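Local coordinates for putative potassium transport protein (Staphylococcus aureus 08BA02176, PDB 4XTT), which binds the second messenger cyclic di-AMP through its RCK C domain and probably regulates, as a cytosolic subunit, the conductance of a Ktr-type potassium transporter, at residues Ile45-Gly50 against Ile55-Asn60. Residues are numbered along the deposited sequence; the frame is centred on the assembly and turned at random.
Sequences IAIKRG and ISPNPN. With 2BA ((2R,3R,3aS,5R,7aR,9R,10R,10aS,12R,14aR)-2,9-bis(6-amino-9H-purin-9-yl)octahydro-2H,7H-difuro[3,2-d:3',2'-j][1,3,7,9,2,8 ]tetraoxadiphosphacyclododecine-3,5,10,12-tetrol 5,12-dioxide), chain C.
P57 and I47 meet through aliphatic carbons: CG of P57 lies 3.6 Å from CG1 of I47, and CB of P57 is 3.7 Å from CD1 of I47. The proline buries more surface here than any other residue, 58 Å², against 35 Å² for I47. The torsion of I47 explains the reach, since chi1 of -64° sets CG1 beside the backbone N and the extended branch brings CD1 up to the pyrrolidine ring. The ring also packs against the strand backbone, with CG 4.1 Å from CA of A46.

Next to this apolar patch, A46 and I55 form an antiparallel non-hydrogen-bonded pair, CA to CA 4.3 Å, with both side chains on one face of the sheet. Between 45-50 and 55-60 one backbone hydrogen bond follows, S56 N to I45 O at 3.3 Å, bent to 148° at the hydrogen. At S56, whose phi and psi are left-handed (37°/64°), the chain departs from the strand, and from N58 on it has no contact with 45-50. N58 OD1 closes an Asx turn by accepting from N60 N and also from N60 ND2. Within that turn P59 borders bound cyclic di-AMP, its CB 3.5 Å from C81 of an adenine.

The contact thus ends the 43-49/52-55 hairpin at the sheet's outer strand within this chain. Strand 68-72 flanks 43-49 on its other edge, while the second subunit packs L11 on A46 and accepts a hydrogen bond from S56 OG at G41 O.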
loop_
_atom_site.group_PDB
_atom_site.type_symbol
_atom_site.label_atom_id
_atom_site.label_comp_id
_atom_site.label_asym_id
_atom_site.label_seq_id
_atom_site.Cartn_x
_atom_site.Cartn_y
_atom_site.Cartn_z
ATOM N N ILE A 45 1.821 -1.623 -2.901
ATOM C CA ILE A 45 0.644 -0.931 -3.435
ATOM C C ILE A 45 0.070 -1.709 -4.616
ATOM O O ILE A 45 -1.147 -1.798 -4.790
ATOM C CB ILE A 45 0.992 0.515 -3.871
ATOM C CG1 ILE A 45 1.619 1.269 -2.703
ATOM C CG2 ILE A 45 -0.236 1.247 -4.360
ATOM C CD1 ILE A 45 2.102 2.661 -3.053
ATOM N N ALA A 46 0.967 -2.245 -5.437
ATOM C CA ALA A 46 0.591 -2.955 -6.652
ATOM C C ALA A 46 1.733 -3.828 -7.162
ATOM O O ALA A 46 2.875 -3.719 -6.701
ATOM C CB ALA A 46 0.163 -1.973 -7.735
ATOM N N ILE A 47 1.406 -4.694 -8.116
ATOM C CA ILE A 47 2.381 -5.535 -8.804
ATOM C C ILE A 47 2.273 -5.258 -10.294
ATOM O O ILE A 47 1.165 -5.231 -10.837
ATOM C CB ILE A 47 2.142 -7.052 -8.544
ATOM C CG1 ILE A 47 2.347 -7.393 -7.067
ATOM C CG2 ILE A 47 3.070 -7.906 -9.391
ATOM C CD1 ILE A 47 2.161 -8.873 -6.745
ATOM N N LYS A 48 3.400 -5.035 -10.963
ATOM C CA LYS A 48 3.367 -4.891 -12.420
ATOM C C LYS A 48 3.539 -6.228 -13.117
ATOM O O LYS A 48 4.613 -6.831 -13.088
ATOM C CB LYS A 48 4.444 -3.941 -12.930
ATOM C CG LYS A 48 4.139 -2.488 -12.751
ATOM C CD LYS A 48 4.836 -1.664 -13.824
ATOM C CE LYS A 48 4.283 -1.994 -15.217
ATOM N NZ LYS A 48 4.671 -0.990 -16.261
ATOM N N ARG A 49 2.466 -6.689 -13.743
ATOM C CA ARG A 49 2.507 -7.917 -14.512
ATOM C C ARG A 49 2.472 -7.545 -15.993
ATOM O O ARG A 49 1.469 -7.048 -16.506
ATOM C CB ARG A 49 1.352 -8.841 -14.147
ATOM C CG ARG A 49 1.434 -10.202 -14.820
ATOM C CD ARG A 49 1.781 -11.278 -13.813
ATOM N NE ARG A 49 0.682 -11.505 -12.878
ATOM C CZ ARG A 49 0.793 -12.178 -11.737
ATOM N NH1 ARG A 49 -0.265 -12.336 -10.953
ATOM N NH2 ARG A 49 1.964 -12.689 -11.379
ATOM N N GLY A 50 3.582 -7.796 -16.672
ATOM C CA GLY A 50 3.780 -7.315 -18.020
ATOM C C GLY A 50 3.775 -5.804 -17.969
ATOM O O GLY A 50 4.666 -5.205 -17.364
ATOM N N ILE A 55 -3.498 -4.202 -8.546
ATOM C CA ILE A 55 -3.655 -3.392 -7.344
ATOM C C ILE A 55 -4.092 -4.239 -6.160
ATOM O O ILE A 55 -4.740 -5.271 -6.332
ATOM C CB ILE A 55 -4.680 -2.249 -7.547
ATOM C CG1 ILE A 55 -6.106 -2.753 -7.355
ATOM C CG2 ILE A 55 -4.536 -1.641 -8.919
ATOM C CD1 ILE A 55 -7.155 -1.724 -7.650
ATOM N N SER A 56 -3.716 -3.785 -4.965
ATOM C CA SER A 56 -3.982 -4.485 -3.709
ATOM C C SER A 56 -3.863 -5.992 -3.902
ATOM O O SER A 56 -4.846 -6.719 -3.758
ATOM C CB SER A 56 -5.366 -4.116 -3.173
ATOM O OG SER A 56 -5.530 -4.571 -1.840
ATOM N N PRO A 57 -2.652 -6.456 -4.243
ATOM C CA PRO A 57 -2.404 -7.831 -4.676
ATOM C C PRO A 57 -2.899 -8.842 -3.651
ATOM O O PRO A 57 -2.826 -8.593 -2.452
ATOM C CB PRO A 57 -0.879 -7.895 -4.790
ATOM C CG PRO A 57 -0.437 -6.496 -4.904
ATOM C CD PRO A 57 -1.386 -5.726 -4.050
ATOM N N ASN A 58 -3.447 -9.948 -4.129
ATOM C CA ASN A 58 -3.815 -11.042 -3.254
ATOM C C ASN A 58 -2.533 -11.627 -2.699
ATOM O O ASN A 58 -1.683 -12.085 -3.464
ATOM C CB ASN A 58 -4.617 -12.102 -4.010
ATOM C CG ASN A 58 -5.186 -13.169 -3.099
ATOM O OD1 ASN A 58 -4.488 -13.717 -2.239
ATOM N ND2 ASN A 58 -6.460 -13.481 -3.291
ATOM N N PRO A 59 -2.384 -11.619 -1.364
ATOM C CA PRO A 59 -1.136 -12.042 -0.722
ATOM C C PRO A 59 -0.854 -13.540 -0.857
ATOM O O PRO A 59 0.245 -13.964 -0.514
ATOM C CB PRO A 59 -1.357 -11.670 0.746
ATOM C CG PRO A 59 -2.826 -11.712 0.917
ATOM C CD PRO A 59 -3.401 -11.222 -0.378
ATOM N N ASN A 60 -1.808 -14.313 -1.370
ATOM C CA ASN A 60 -1.651 -15.763 -1.429
ATOM C C ASN A 60 -1.238 -16.287 -2.797
ATOM O O ASN A 60 -0.978 -17.483 -2.938
ATOM C CB ASN A 60 -2.951 -16.469 -1.021
ATOM C CG ASN A 60 -3.466 -16.027 0.336
ATOM O OD1 ASN A 60 -3.141 -16.631 1.362
ATOM N ND2 ASN A 60 -4.275 -14.969 0.351
HETATM P P 2BA C . -0.227 -7.758 8.234
HETATM O O1P 2BA C . 0.577 -6.583 7.830
HETATM O O2P 2BA C . -0.010 -7.960 9.701
HETATM O "O5'" 2BA C . -1.779 -7.426 8.000
HETATM C "C5'" 2BA C . -2.766 -8.423 8.323
HETATM C "C4'" 2BA C . -4.081 -7.996 7.807
HETATM O "O4'" 2BA C . -4.403 -6.582 8.179
HETATM C "C3'" 2BA C . -4.067 -8.031 6.348
HETATM O "O3'" 2BA C . -4.512 -9.335 5.885
HETATM C "C2'" 2BA C . -5.016 -7.023 5.923
HETATM O "O2'" 2BA C . -6.362 -7.576 5.866
HETATM C "C1'" 2BA C . -4.942 -5.959 6.949
HETATM N N9 2BA C . -4.059 -4.962 6.538
HETATM C C8 2BA C . -2.998 -4.896 7.096
HETATM N N7 2BA C . -2.274 -3.868 6.568
HETATM C C5 2BA C . -3.250 -3.377 5.535
HETATM C C6 2BA C . -3.352 -2.392 4.563
HETATM N N6 2BA C . -2.272 -1.524 4.388
HETATM N N1 2BA C . -4.438 -2.242 3.788
HETATM C C2 2BA C . -5.466 -3.040 3.931
HETATM N N3 2BA C . -5.463 -4.011 4.825
HETATM C C4 2BA C . -4.408 -4.223 5.642
HETATM P P1 2BA C . -3.761 -9.926 4.589
HETATM O O1P1 2BA C . -4.064 -8.984 3.477
HETATM O O2P1 2BA C . -4.372 -11.246 4.264
HETATM O "O5'1" 2BA C . -2.166 -10.066 4.644
HETATM C "C5'1" 2BA C . -1.534 -10.827 5.660
HETATM C "C4'1" 2BA C . -0.089 -10.511 5.626
HETATM O "O4'1" 2BA C . 0.427 -10.609 4.234
HETATM C "C3'1" 2BA C . 0.139 -9.116 6.032
HETATM O "O3'1" 2BA C . 0.382 -9.016 7.458
HETATM C "C2'1" 2BA C . 1.320 -8.682 5.304
HETATM O "O2'1" 2BA C . 2.497 -9.056 6.061
HETATM C "C1'1" 2BA C . 1.293 -9.413 4.026
HETATM N N91 2BA C . 0.763 -8.606 3.001
HETATM C C81 2BA C . -0.329 -8.884 2.527
HETATM N N71 2BA C . -0.701 -8.001 1.546
HETATM C C51 2BA C . 0.525 -7.121 1.602
HETATM C C61 2BA C . 1.009 -5.981 0.952
HETATM N N61 2BA C . 0.232 -5.365 -0.073
HETATM N N11 2BA C . 2.166 -5.438 1.247
HETATM C C21 2BA C . 2.945 -5.959 2.186
HETATM N N31 2BA C . 2.596 -7.049 2.880
HETATM C C41 2BA C . 1.412 -7.666 2.632
#